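Local structure of apical membrane antigen 1 (Babesia divergens, 4APM) at residues A[27-32]-A[255-260]; A[50-55]-A[215-220]; A[314-319]-A[344-349]. The protein probably takes part in host cell invasion by the parasite at the moving junction, as an apicomplexan membrane antigen whose extracellular part also binds calcium. One frame throughout, in Å; residues are numbered along the deposited sequence.

Contact 1. Residues A[27-32]-A[255-260]; sequences SGIYVD and LMFENA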
ATOM      1  N   SER A  27       1.249   1.802 -11.507  1.00 26.38           N
ATOM      2  CA  SER A  27       1.970   0.629 -11.978  1.00 24.18           C
ATOM      3  C   SER A  27       1.721  -0.548 -11.012  1.00 23.77           C
ATOM      4  O   SER A  27       0.833  -0.475 -10.138  1.00 20.69           O
ATOM      5  CB  SER A  27       3.457   0.956 -12.113  1.00 23.96           C
ATOM      6  OG  SER A  27       4.166  -0.163 -12.604  1.00 34.16           O
ATOM      7  N   GLY A  28       2.455  -1.635 -11.194  1.00 19.83           N
ATOM      8  CA  GLY A  28       2.255  -2.816 -10.372  1.00 22.50           C
ATOM      9  C   GLY A  28       2.837  -2.579  -8.985  1.00 23.67           C
ATOM     10  O   GLY A  28       3.655  -1.695  -8.816  1.00 21.98           O
ATOM     11  N   ILE A  29       2.385  -3.353  -7.998  1.00 23.40           N
ATOM     12  CA  ILE A  29       2.712  -3.103  -6.585  1.00 23.73           C
ATOM     13  C   ILE A  29       3.426  -4.341  -6.065  1.00 22.16           C
ATOM     14  O   ILE A  29       4.585  -4.293  -5.673  1.00 22.94           O
ATOM     15  CB  ILE A  29       1.420  -2.800  -5.750  1.00 21.39           C
ATOM     16  CG1 ILE A  29       0.786  -1.495  -6.272  1.00 20.84           C
ATOM     17  CG2 ILE A  29       1.755  -2.674  -4.263  1.00 20.59           C
ATOM     18  CD1 ILE A  29      -0.578  -1.169  -5.716  1.00 21.50           C
ATOM     19  N   TYR A  30       2.741  -5.461  -6.146  1.00 21.77           N
ATOM     20  CA  TYR A  30       3.360  -6.759  -5.928  1.00 24.66           C
ATOM     21  C   TYR A  30       4.628  -6.910  -6.781  1.00 25.24           C
ATOM     22  O   TYR A  30       5.751  -7.046  -6.242  1.00 23.09           O
ATOM     23  CB  TYR A  30       2.355  -7.868  -6.257  1.00 24.39           C
ATOM     24  CG  TYR A  30       2.855  -9.234  -5.915  1.00 25.24           C
ATOM     25  CD1 TYR A  30       3.163  -9.561  -4.599  1.00 24.95           C
ATOM     26  CD2 TYR A  30       3.049 -10.204  -6.912  1.00 26.38           C
ATOM     27  CE1 TYR A  30       3.638 -10.807  -4.271  1.00 26.42           C
ATOM     28  CE2 TYR A  30       3.501 -11.465  -6.592  1.00 26.27           C
ATOM     29  CZ  TYR A  30       3.775 -11.757  -5.257  1.00 29.85           C
ATOM     30  OH  TYR A  30       4.259 -12.989  -4.898  1.00 40.61           O
ATOM     31  N   VAL A  31       4.446  -6.849  -8.108  1.00 23.69           N
ATOM     32  CA  VAL A  31       5.575  -6.779  -9.051  1.00 22.90           C
ATOM     33  C   VAL A  31       5.416  -5.549  -9.931  1.00 24.58           C
ATOM     34  O   VAL A  31       4.383  -5.372 -10.622  1.00 21.95           O
ATOM     35  CB  VAL A  31       5.649  -8.028  -9.971  1.00 26.01           C
ATOM     36  CG1 VAL A  31       6.700  -7.832 -11.076  1.00 20.18           C
ATOM     37  CG2 VAL A  31       5.904  -9.291  -9.145  1.00 21.79           C
ATOM     38  N   ASP A  32       6.409  -4.664  -9.856  1.00 23.77           N
ATOM     39  CA  ASP A  32       6.370  -3.420 -10.608  1.00 26.86           C
ATOM     40  C   ASP A  32       7.423  -3.468 -11.735  1.00 30.02           C
ATOM     41  O   ASP A  32       8.651  -3.478 -11.485  1.00 25.89           O
ATOM     42  CB  ASP A  32       6.553  -2.195  -9.692  1.00 22.69           C
ATOM     43  CG  ASP A  32       6.655  -0.884 -10.473  1.00 27.61           C
ATOM     44  OD1 ASP A  32       6.493  -0.916 -11.717  1.00 27.66           O
ATOM     45  OD2 ASP A  32       6.872   0.200  -9.849  1.00 26.10           O
ATOM     46  N   LEU A 255      -1.504 -10.906   2.922  1.00 27.75           N
ATOM     47  CA  LEU A 255      -2.471 -11.676   2.130  1.00 29.86           C
ATOM     48  C   LEU A 255      -2.948 -10.869   0.931  1.00 26.45           C
ATOM     49  O   LEU A 255      -3.116 -11.391  -0.164  1.00 24.59           O
ATOM     50  CB  LEU A 255      -3.696 -11.977   3.007  1.00 27.53           C
ATOM     51  CG  LEU A 255      -4.482 -13.279   2.896  1.00 36.52           C
ATOM     52  CD1 LEU A 255      -5.916 -13.077   3.386  1.00 33.96           C
ATOM     53  CD2 LEU A 255      -4.449 -13.900   1.515  1.00 33.16           C
ATOM     54  N   MET A 256      -3.308  -9.614   1.195  1.00 27.25           N
ATOM     55  CA  MET A 256      -3.761  -8.709   0.158  1.00 24.01           C
ATOM     56  C   MET A 256      -2.610  -8.396  -0.829  1.00 26.37           C
ATOM     57  O   MET A 256      -2.803  -8.369  -2.067  1.00 25.29           O
ATOM     58  CB  MET A 256      -4.274  -7.433   0.816  1.00 25.87           C
ATOM     59  CG  MET A 256      -4.485  -6.306  -0.176  1.00 29.85           C
ATOM     60  SD  MET A 256      -3.699  -4.760   0.220  1.00 35.73           S
ATOM     61  CE  MET A 256      -3.793  -4.505   2.015  1.00 21.57           C
ATOM     62  N   PHE A 257      -1.430  -8.118  -0.284  1.00 22.55           N
ATOM     63  CA  PHE A 257      -0.265  -7.781  -1.116  1.00 26.02           C
ATOM     64  C   PHE A 257       0.023  -8.849  -2.214  1.00 26.79           C
ATOM     65  O   PHE A 257       0.324  -8.511  -3.352  1.00 24.63           O
ATOM     66  CB  PHE A 257       0.956  -7.565  -0.220  1.00 24.40           C
ATOM     67  CG  PHE A 257       2.223  -7.215  -0.968  1.00 24.19           C
ATOM     68  CD1 PHE A 257       2.413  -5.940  -1.490  1.00 22.05           C
ATOM     69  CD2 PHE A 257       3.252  -8.135  -1.076  1.00 21.42           C
ATOM     70  CE1 PHE A 257       3.609  -5.604  -2.129  1.00 21.87           C
ATOM     71  CE2 PHE A 257       4.440  -7.800  -1.720  1.00 21.67           C
ATOM     72  CZ  PHE A 257       4.619  -6.528  -2.242  1.00 19.52           C
ATOM     73  N   GLU A 258      -0.114 -10.125  -1.865  1.00 25.43           N
ATOM     74  CA  GLU A 258       0.131 -11.214  -2.805  1.00 29.82           C
ATOM     75  C   GLU A 258      -0.777 -11.128  -4.027  1.00 27.66           C
ATOM     76  O   GLU A 258      -0.490 -11.755  -5.039  1.00 27.33           O
ATOM     77  CB  GLU A 258      -0.137 -12.560  -2.134  1.00 28.47           C
ATOM     78  CG  GLU A 258       0.811 -12.899  -1.022  1.00 38.68           C
ATOM     79  CD  GLU A 258       0.632 -14.334  -0.563  1.00 42.27           C
ATOM     80  OE1 GLU A 258      -0.494 -14.877  -0.719  1.00 39.98           O
ATOM     81  OE2 GLU A 258       1.627 -14.924  -0.084  1.00 43.50           O
ATOM     82  N   ASN A 259      -1.909 -10.425  -3.878  1.00 24.29           N
ATOM     83  CA  ASN A 259      -2.968 -10.367  -4.886  1.00 23.06           C
ATOM     84  C   ASN A 259      -3.073  -8.989  -5.485  1.00 24.67           C
ATOM     85  O   ASN A 259      -4.006  -8.698  -6.253  1.00 27.26           O
ATOM     86  CB  ASN A 259      -4.300 -10.760  -4.244  1.00 25.92           C
ATOM     87  CG  ASN A 259      -4.326 -12.225  -3.825  1.00 28.65           C
ATOM     88  OD1 ASN A 259      -4.209 -12.569  -2.632  1.00 31.85           O
ATOM     89  ND2 ASN A 259      -4.355 -13.096  -4.810  1.00 28.55           N
ATOM     90  N   ALA A 260      -2.146  -8.112  -5.082  1.00 23.05           N
ATOM     91  CA  ALA A 260      -2.174  -6.719  -5.485  1.00 23.27           C
ATOM     92  C   ALA A 260      -1.718  -6.647  -6.935  1.00 24.07           C
ATOM     93  O   ALA A 260      -1.291  -7.651  -7.511  1.00 22.93           O
ATOM     94  CB  ALA A 260      -1.258  -5.870  -4.577  1.00 20.17           C
TER
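The carbonyl oxygen Phe-257 O is approached from two directions: Ala-260 N donates a hydrogen bond to it at 3.0 Å, and the aromatic carbon CD1 of Tyr-30 comes to 3.3 Å from the other segment. The bond from Ala-260 closes a type I beta turn, Phe-257 to Ala-260, into which helix 249-257 leads; that helix lies against a four-stranded antiparallel sheet, consistent with the PAN-type fold of the family. The turn illustrates how a chain reversal can offer a shelf to an aromatic side chain. Tyr-30 has its CG anti to the backbone N (chi1 -174°), and the ring lies across the shelf with Glu-258 O 4.1 Å above its plane, over the centre. Its edge is directed at the face of Phe-257 in an offset edge-to-face pair, the planes at 71°, with Tyr-30 CD1 and Phe-257 CE2 3.6 Å apart. Beside this pair Ile-29 CG2 touches Phe-257 CE1, and Ile-29 CB lies 4.2 Å from Ala-260 CB. Lys-56 NZ binds the carbonyls of both Ile-29 and Tyr-30, and backbone bonds from Ile-29 to Ala-261 and from Val-31 to Asp-263 continue the attachment beyond the turn. Asp-32 OD1 accepts from the backbone N of Gly-34 and of Thr-48, and the nearby carboxylate of Asp-263 may raise its proton affinity. The Ser-27 hydroxyl adds a further bond, OG to Asp-32 OD1 at 2.6 Å, arriving from 61° above the carboxylate plane.

Contact 2. Residues A[50-55]-A[215-220]; sequences KCPVMG and ENCPMY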
ATOM      1  N   LYS A  50       4.694   5.232  -8.804  1.00 20.30           N
ATOM      2  CA  LYS A  50       4.848   6.570  -8.250  1.00 22.88           C
ATOM      3  C   LYS A  50       4.780   6.642  -6.694  1.00 24.20           C
ATOM      4  O   LYS A  50       5.203   7.645  -6.085  1.00 24.40           O
ATOM      5  CB  LYS A  50       3.835   7.519  -8.890  1.00 25.90           C
ATOM      6  CG  LYS A  50       4.150   7.878 -10.351  1.00 26.77           C
ATOM      7  CD  LYS A  50       3.103   8.799 -10.967  1.00 28.02           C
ATOM      8  CE  LYS A  50       1.695   8.209 -10.813  1.00 36.55           C
ATOM      9  NZ  LYS A  50       0.659   8.764 -11.746  1.00 33.76           N
ATOM     10  N   CYS A  51       4.323   5.555  -6.066  1.00 21.43           N
ATOM     11  CA  CYS A  51       4.356   5.396  -4.633  1.00 20.92           C
ATOM     12  C   CYS A  51       5.457   4.407  -4.221  1.00 21.25           C
ATOM     13  O   CYS A  51       5.632   3.366  -4.850  1.00 19.67           O
ATOM     14  CB  CYS A  51       3.024   4.874  -4.151  1.00 22.11           C
ATOM     15  SG  CYS A  51       1.654   5.991  -4.480  1.00 28.65           S
ATOM     16  N   PRO A  52       6.200   4.736  -3.151  1.00 20.55           N
ATOM     17  CA  PRO A  52       7.022   3.707  -2.528  1.00 18.92           C
ATOM     18  C   PRO A  52       6.101   2.677  -1.860  1.00 19.95           C
ATOM     19  O   PRO A  52       4.923   2.975  -1.602  1.00 20.25           O
ATOM     20  CB  PRO A  52       7.811   4.497  -1.470  1.00 21.82           C
ATOM     21  CG  PRO A  52       7.011   5.784  -1.229  1.00 21.59           C
ATOM     22  CD  PRO A  52       5.858   5.814  -2.196  1.00 18.84           C
ATOM     23  N   VAL A  53       6.586   1.451  -1.711  1.00 20.19           N
ATOM     24  CA  VAL A  53       5.810   0.352  -1.148  1.00 21.48           C
ATOM     25  C   VAL A  53       6.453  -0.085   0.194  1.00 23.09           C
ATOM     26  O   VAL A  53       7.553  -0.639   0.213  1.00 23.28           O
ATOM     27  CB  VAL A  53       5.784  -0.840  -2.138  1.00 19.51           C
ATOM     28  CG1 VAL A  53       4.917  -1.958  -1.611  1.00 18.22           C
ATOM     29  CG2 VAL A  53       5.289  -0.385  -3.527  1.00 21.84           C
ATOM     30  N   MET A  54       5.803   0.215   1.311  1.00 23.22           N
ATOM     31  CA  MET A  54       6.397  -0.091   2.616  1.00 23.66           C
ATOM     32  C   MET A  54       6.382  -1.607   2.871  1.00 25.36           C
ATOM     33  O   MET A  54       5.429  -2.309   2.506  1.00 22.65           O
ATOM     34  CB  MET A  54       5.658   0.620   3.743  1.00 26.14           C
ATOM     35  CG  MET A  54       5.751   2.122   3.707  1.00 27.72           C
ATOM     36  SD  MET A  54       4.861   2.871   5.085  1.00 32.12           S
ATOM     37  CE  MET A  54       6.024   2.690   6.449  1.00 26.62           C
ATOM     38  N   GLY A  55       7.453  -2.113   3.465  1.00 23.66           N
ATOM     39  CA  GLY A  55       7.483  -3.511   3.841  1.00 25.14           C
ATOM     40  C   GLY A  55       7.690  -4.489   2.698  1.00 25.85           C
ATOM     41  O   GLY A  55       7.674  -5.703   2.921  1.00 25.93           O
ATOM     42  N   GLU A 215       1.831  12.696   0.839  1.00 29.53           N
ATOM     43  CA  GLU A 215       0.473  13.262   0.826  1.00 30.48           C
ATOM     44  C   GLU A 215      -0.389  12.669  -0.301  1.00 30.44           C
ATOM     45  O   GLU A 215      -1.615  12.722  -0.247  1.00 28.39           O
ATOM     46  CB  GLU A 215       0.547  14.795   0.682  1.00 32.33           C
ATOM     47  CG  GLU A 215       1.647  15.459   1.515  0.60 31.03           C
ATOM     48  CD  GLU A 215       2.316  16.614   0.789  0.60 35.40           C
ATOM     49  OE1 GLU A 215       1.607  17.413   0.149  0.60 33.37           O
ATOM     50  OE2 GLU A 215       3.559  16.703   0.824  0.60 43.06           O
ATOM     51  N   ASN A 216       0.260  12.141  -1.341  1.00 28.47           N
ATOM     52  CA  ASN A 216      -0.440  11.746  -2.583  1.00 29.87           C
ATOM     53  C   ASN A 216      -0.725  10.241  -2.675  1.00 29.94           C
ATOM     54  O   ASN A 216      -1.448   9.791  -3.554  1.00 32.71           O
ATOM     55  CB  ASN A 216       0.377  12.189  -3.806  1.00 30.60           C
ATOM     56  CG  ASN A 216       0.251  13.681  -4.092  1.00 32.53           C
ATOM     57  OD1 ASN A 216      -0.681  14.333  -3.634  1.00 39.48           O
ATOM     58  ND2 ASN A 216       1.166  14.213  -4.887  1.00 30.33           N
ATOM     59  N   CYS A 217      -0.076   9.475  -1.806  1.00 29.62           N
ATOM     60  CA  CYS A 217      -0.128   8.010  -1.822  1.00 31.43           C
ATOM     61  C   CYS A 217      -0.763   7.570  -0.507  1.00 28.78           C
ATOM     62  O   CYS A 217      -0.561   8.226   0.513  1.00 29.61           O
ATOM     63  CB  CYS A 217       1.302   7.456  -1.894  1.00 26.90           C
ATOM     64  SG  CYS A 217       2.162   7.711  -3.457  1.00 30.23           S
ATOM     65  N   PRO A 218      -1.502   6.448  -0.509  1.00 29.90           N
ATOM     66  CA  PRO A 218      -2.112   5.989   0.742  1.00 29.34           C
ATOM     67  C   PRO A 218      -1.116   5.194   1.601  1.00 29.91           C
ATOM     68  O   PRO A 218      -1.206   3.974   1.662  1.00 29.06           O
ATOM     69  CB  PRO A 218      -3.223   5.049   0.241  1.00 29.67           C
ATOM     70  CG  PRO A 218      -2.640   4.458  -1.013  1.00 27.63           C
ATOM     71  CD  PRO A 218      -1.922   5.612  -1.659  1.00 29.66           C
ATOM     72  N   MET A 219      -0.227   5.888   2.307  1.00 27.81           N
ATOM     73  CA  MET A 219       0.876   5.230   3.017  1.00 27.66           C
ATOM     74  C   MET A 219       0.474   4.644   4.363  1.00 28.69           C
ATOM     75  O   MET A 219       1.185   3.801   4.899  1.00 25.35           O
ATOM     76  CB  MET A 219       2.064   6.190   3.198  1.00 27.08           C
ATOM     77  CG  MET A 219       2.571   6.791   1.883  1.00 25.60           C
ATOM     78  SD  MET A 219       2.956   5.544   0.613  1.00 24.18           S
ATOM     79  CE  MET A 219       4.111   4.521   1.490  1.00 18.65           C
ATOM     80  N   TYR A 220      -0.689   5.039   4.885  1.00 28.09           N
ATOM     81  CA  TYR A 220      -1.061   4.608   6.233  1.00 29.11           C
ATOM     82  C   TYR A 220      -2.423   3.956   6.324  1.00 25.71           C
ATOM     83  O   TYR A 220      -3.404   4.474   5.788  1.00 27.25           O
ATOM     84  CB  TYR A 220      -0.915   5.759   7.251  1.00 32.64           C
ATOM     85  CG  TYR A 220       0.388   6.505   7.078  1.00 35.02           C
ATOM     86  CD1 TYR A 220       1.604   5.906   7.401  1.00 41.53           C
ATOM     87  CD2 TYR A 220       0.416   7.750   6.466  1.00 40.16           C
ATOM     88  CE1 TYR A 220       2.807   6.559   7.168  1.00 42.72           C
ATOM     89  CE2 TYR A 220       1.617   8.414   6.233  1.00 44.38           C
ATOM     90  CZ  TYR A 220       2.802   7.817   6.588  1.00 43.81           C
ATOM     91  OH  TYR A 220       3.991   8.479   6.342  1.00 55.93           O
TER
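The pyrrolidine ring of Pro-52 crosses the side chain of Met-219 at about a right angle, and Met-219 in turn covers one face of the Tyr-220 ring, its CB standing 3.7 Å above the plane over the centre. Of the proline, CD meets Met-219 SD at 4.0 Å, and CG lies a little farther from the terminal methyl. Met-219 achieves this reach by curling: chi2 of -53° places SD and chi3 of -55° places CE, which settles 3.6 Å from Pro-52 O. The same methyl touches Met-54, with Met-219 CE 3.7 Å from Met-54 CG. Met-54 SD, for its part, lies 3.8 Å from Met-219 O. Trp-213, on the short helix 213-216, packs against both Pro-52 and Met-219 and thereby backs the cluster. This is a worked case of a disulfide flanked by apolar packing: Cys-51 SG and Cys-217 SG are joined at 2.1 Å, the chi3 of -94° giving the bridge a left-handed twist. Chain order suggests that it belongs to domain I of the antigen. It ties the lead-in to strand 53-54, an outermost strand of a five-stranded antiparallel sheet, to the residue at which the chain leaves the helix. After Cys-217 the chain bends sharply through an inverse gamma turn centred on Pro-218, where Met-219 N makes a weak bond to Cys-217 O. A bound acetate ion, probably from the crystallisation liquor, comes within about 3 Å of the side chain of Met-54 at its nearest approach.

Contact 3. Residues A[314-319]-A[344-349]; sequences MNWANY and AMTAVG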
ATOM      1  N   MET A 314      -6.072  -6.382  -6.536  1.00 24.56           N
ATOM      2  CA  MET A 314      -6.701  -6.309  -5.223  1.00 24.55           C
ATOM      3  C   MET A 314      -5.806  -5.553  -4.264  1.00 23.18           C
ATOM      4  O   MET A 314      -5.042  -6.169  -3.522  1.00 25.94           O
ATOM      5  CB  MET A 314      -6.971  -7.698  -4.693  1.00 25.62           C
ATOM      6  CG  MET A 314      -7.635  -8.578  -5.723  1.00 28.39           C
ATOM      7  SD  MET A 314      -8.189 -10.122  -4.983  1.00 35.93           S
ATOM      8  CE  MET A 314      -8.634 -11.021  -6.467  1.00 30.64           C
ATOM      9  N   ASN A 315      -5.958  -4.228  -4.239  1.00 21.68           N
ATOM     10  CA  ASN A 315      -4.984  -3.307  -3.636  1.00 22.64           C
ATOM     11  C   ASN A 315      -5.308  -2.780  -2.227  1.00 21.56           C
ATOM     12  O   ASN A 315      -4.570  -1.949  -1.699  1.00 23.15           O
ATOM     13  CB  ASN A 315      -4.764  -2.097  -4.561  1.00 20.95           C
ATOM     14  CG  ASN A 315      -4.227  -2.493  -5.932  1.00 24.04           C
ATOM     15  OD1 ASN A 315      -3.513  -3.499  -6.068  1.00 22.46           O
ATOM     16  ND2 ASN A 315      -4.510  -1.660  -6.952  1.00 21.31           N
ATOM     17  N   TRP A 316      -6.447  -3.188  -1.675  1.00 21.80           N
ATOM     18  CA  TRP A 316      -6.995  -2.590  -0.448  1.00 21.98           C
ATOM     19  C   TRP A 316      -7.620  -3.699   0.337  1.00 23.97           C
ATOM     20  O   TRP A 316      -8.076  -4.711  -0.244  1.00 22.56           O
ATOM     21  CB  TRP A 316      -8.075  -1.542  -0.761  1.00 23.62           C
ATOM     22  CG  TRP A 316      -7.794  -0.606  -1.926  1.00 23.30           C
ATOM     23  CD1 TRP A 316      -7.271   0.689  -1.865  1.00 24.93           C
ATOM     24  CD2 TRP A 316      -8.087  -0.832  -3.354  1.00 22.87           C
ATOM     25  NE1 TRP A 316      -7.198   1.250  -3.137  1.00 26.03           N
ATOM     26  CE2 TRP A 316      -7.664   0.382  -4.065  1.00 22.97           C
ATOM     27  CE3 TRP A 316      -8.585  -1.899  -4.090  1.00 28.44           C
ATOM     28  CZ2 TRP A 316      -7.802   0.519  -5.433  1.00 23.55           C
ATOM     29  CZ3 TRP A 316      -8.726  -1.743  -5.489  1.00 26.52           C
ATOM     30  CH2 TRP A 316      -8.347  -0.558  -6.135  1.00 24.08           C
ATOM     31  N   ALA A 317      -7.585  -3.565   1.662  1.00 23.52           N
ATOM     32  CA  ALA A 317      -8.198  -4.556   2.556  1.00 24.55           C
ATOM     33  C   ALA A 317      -8.757  -3.882   3.802  1.00 25.89           C
ATOM     34  O   ALA A 317      -8.257  -2.832   4.235  1.00 23.14           O
ATOM     35  CB  ALA A 317      -7.188  -5.633   2.951  1.00 22.98           C
ATOM     36  N   ASN A 318      -9.812  -4.482   4.349  1.00 26.56           N
ATOM     37  CA  ASN A 318     -10.373  -4.083   5.634  1.00 24.82           C
ATOM     38  C   ASN A 318     -10.031  -5.115   6.651  1.00 26.29           C
ATOM     39  O   ASN A 318     -10.377  -6.279   6.499  1.00 26.03           O
ATOM     40  CB  ASN A 318     -11.880  -4.024   5.547  1.00 26.86           C
ATOM     41  CG  ASN A 318     -12.347  -3.176   4.405  1.00 27.43           C
ATOM     42  OD1 ASN A 318     -12.583  -3.687   3.314  1.00 36.24           O
ATOM     43  ND2 ASN A 318     -12.397  -1.865   4.615  1.00 26.46           N
ATOM     44  N   TYR A 319      -9.321  -4.696   7.682  1.00 27.51           N
ATOM     45  CA  TYR A 319      -8.970  -5.582   8.747  1.00 25.97           C
ATOM     46  C   TYR A 319      -9.765  -5.211   9.984  1.00 26.94           C
ATOM     47  O   TYR A 319      -9.621  -4.113  10.514  1.00 28.24           O
ATOM     48  CB  TYR A 319      -7.487  -5.506   9.047  1.00 26.36           C
ATOM     49  CG  TYR A 319      -7.132  -6.332  10.236  1.00 29.38           C
ATOM     50  CD1 TYR A 319      -7.352  -7.712  10.235  1.00 31.41           C
ATOM     51  CD2 TYR A 319      -6.720  -5.726  11.419  1.00 27.82           C
ATOM     52  CE1 TYR A 319      -7.034  -8.485  11.348  1.00 33.98           C
ATOM     53  CE2 TYR A 319      -6.421  -6.474  12.532  1.00 31.65           C
ATOM     54  CZ  TYR A 319      -6.589  -7.844  12.496  1.00 33.72           C
ATOM     55  OH  TYR A 319      -6.326  -8.560  13.622  1.00 37.50           O
ATOM     56  N   ALA A 344      -8.409   0.257   7.466  1.00 23.77           N
ATOM     57  CA  ALA A 344      -8.523   0.267   6.016  1.00 24.95           C
ATOM     58  C   ALA A 344      -7.104   0.341   5.495  1.00 25.11           C
ATOM     59  O   ALA A 344      -6.421   1.342   5.692  1.00 26.27           O
ATOM     60  CB  ALA A 344      -9.328   1.479   5.544  1.00 23.18           C
ATOM     61  N   MET A 345      -6.640  -0.747   4.898  1.00 22.74           N
ATOM     62  CA  MET A 345      -5.234  -0.890   4.525  1.00 24.14           C
ATOM     63  C   MET A 345      -5.047  -0.976   3.004  1.00 23.40           C
ATOM     64  O   MET A 345      -5.977  -1.368   2.286  1.00 21.93           O
ATOM     65  CB  MET A 345      -4.682  -2.125   5.208  1.00 24.55           C
ATOM     66  CG  MET A 345      -4.896  -2.048   6.727  1.00 29.17           C
ATOM     67  SD  MET A 345      -4.349  -3.544   7.494  1.00 36.00           S
ATOM     68  CE  MET A 345      -2.573  -3.258   7.542  1.00 29.25           C
ATOM     69  N   THR A 346      -3.856  -0.613   2.513  1.00 21.24           N
ATOM     70  CA  THR A 346      -3.584  -0.729   1.084  1.00 20.25           C
ATOM     71  C   THR A 346      -2.262  -1.462   0.829  1.00 22.63           C
ATOM     72  O   THR A 346      -1.420  -1.586   1.752  1.00 19.38           O
ATOM     73  CB  THR A 346      -3.567   0.632   0.350  1.00 19.48           C
ATOM     74  OG1 THR A 346      -2.295   1.238   0.513  1.00 22.70           O
ATOM     75  CG2 THR A 346      -4.649   1.595   0.851  1.00 17.53           C
ATOM     76  N   ALA A 347      -2.114  -1.987  -0.396  1.00 18.20           N
ATOM     77  CA  ALA A 347      -0.926  -2.739  -0.777  1.00 20.98           C
ATOM     78  C   ALA A 347       0.366  -1.885  -0.775  1.00 21.39           C
ATOM     79  O   ALA A 347       1.470  -2.449  -0.775  1.00 19.24           O
ATOM     80  CB  ALA A 347      -1.116  -3.388  -2.152  1.00 17.16           C
ATOM     81  N   VAL A 348       0.265  -0.553  -0.829  1.00 19.16           N
ATOM     82  CA  VAL A 348       1.531   0.232  -0.833  1.00 20.98           C
ATOM     83  C   VAL A 348       1.939   0.694   0.556  1.00 23.04           C
ATOM     84  O   VAL A 348       3.126   0.985   0.803  1.00 24.01           O
ATOM     85  CB  VAL A 348       1.517   1.449  -1.787  1.00 21.11           C
ATOM     86  CG1 VAL A 348       1.264   1.018  -3.222  1.00 21.46           C
ATOM     87  CG2 VAL A 348       0.491   2.463  -1.347  1.00 19.72           C
ATOM     88  N   GLY A 349       0.952   0.734   1.458  1.00 22.07           N
ATOM     89  CA  GLY A 349       1.089   1.389   2.746  1.00 22.65           C
ATOM     90  C   GLY A 349       1.617   0.456   3.817  1.00 23.93           C
ATOM     91  O   GLY A 349       1.722  -0.755   3.623  1.00 23.11           O
TER
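Strands 316-319 and 344-346 run antiparallel, their axes 4.5 Å apart at closest, with Ala-317 and Met-345 as the hydrogen-bonded pair: Ala-317 N to Met-345 O measures 2.8 Å and Met-345 N to Ala-317 O 2.7 Å. Just beyond the strand, Ala-347 N reaches Asn-315 O at 2.8 Å from above the carbonyl plane, and Thr-346 CB approaches the same oxygen at 3.4 Å. In the neighbouring non-hydrogen-bonded pair, Thr-346 CG2 lies 3.9 Å from Trp-316 CD1, the two side chains crossing obliquely. One face of the Trp-316 ring carries Asn-315 CB, 3.7 Å above its plane; the indole NE1 bonds to Phe-19 O, and Phe-227 meets the ring edge-to-face. The pairing exemplifies how a two-faced sheet takes up a helix: strand 342-346 is outermost in a four-stranded antiparallel sheet, consistent with the PAN fold, and Ala-317 and Met-345 share the face on which helix 249-257 packs, through Met-256 and Ser-253 respectively. In Met-345 an extended chi2 of 176° places SD, which sits 4.0 Å from Tyr-319 CB. Where the strand turns away, Thr-346 OG1 receives weak bonds from Val-348 N and Gly-349 N.

Overall arrangement
The three contacts form one continuous buried core, their centres about 13 Å (1 and 2), 10 Å (1 and 3) and 11 Å (2 and 3) apart, away from the calcium site of Gly-120 and Asp-122. Contacts 1 and 2 meet where Val-53 CG1 packs 3.9 Å from Phe-257 CE1. Contacts 1 and 3 share the methyl pair Ala-260 CB and Ala-347 CB, at 3.5 Å. Between contacts 2 and 3 the link is both polar and apolar, with Met-54 N 2.8 Å from Val-348 O, a weaker bond from Thr-346 OG1 to Pro-218 O, and Pro-218 CG 3.7 Å from Val-348 CG2. Lys-195 NZ bonds to the carbonyls of Met-54, Ala-347 and Gly-349, spanning these two contacts, while its side chain also touches Phe-257.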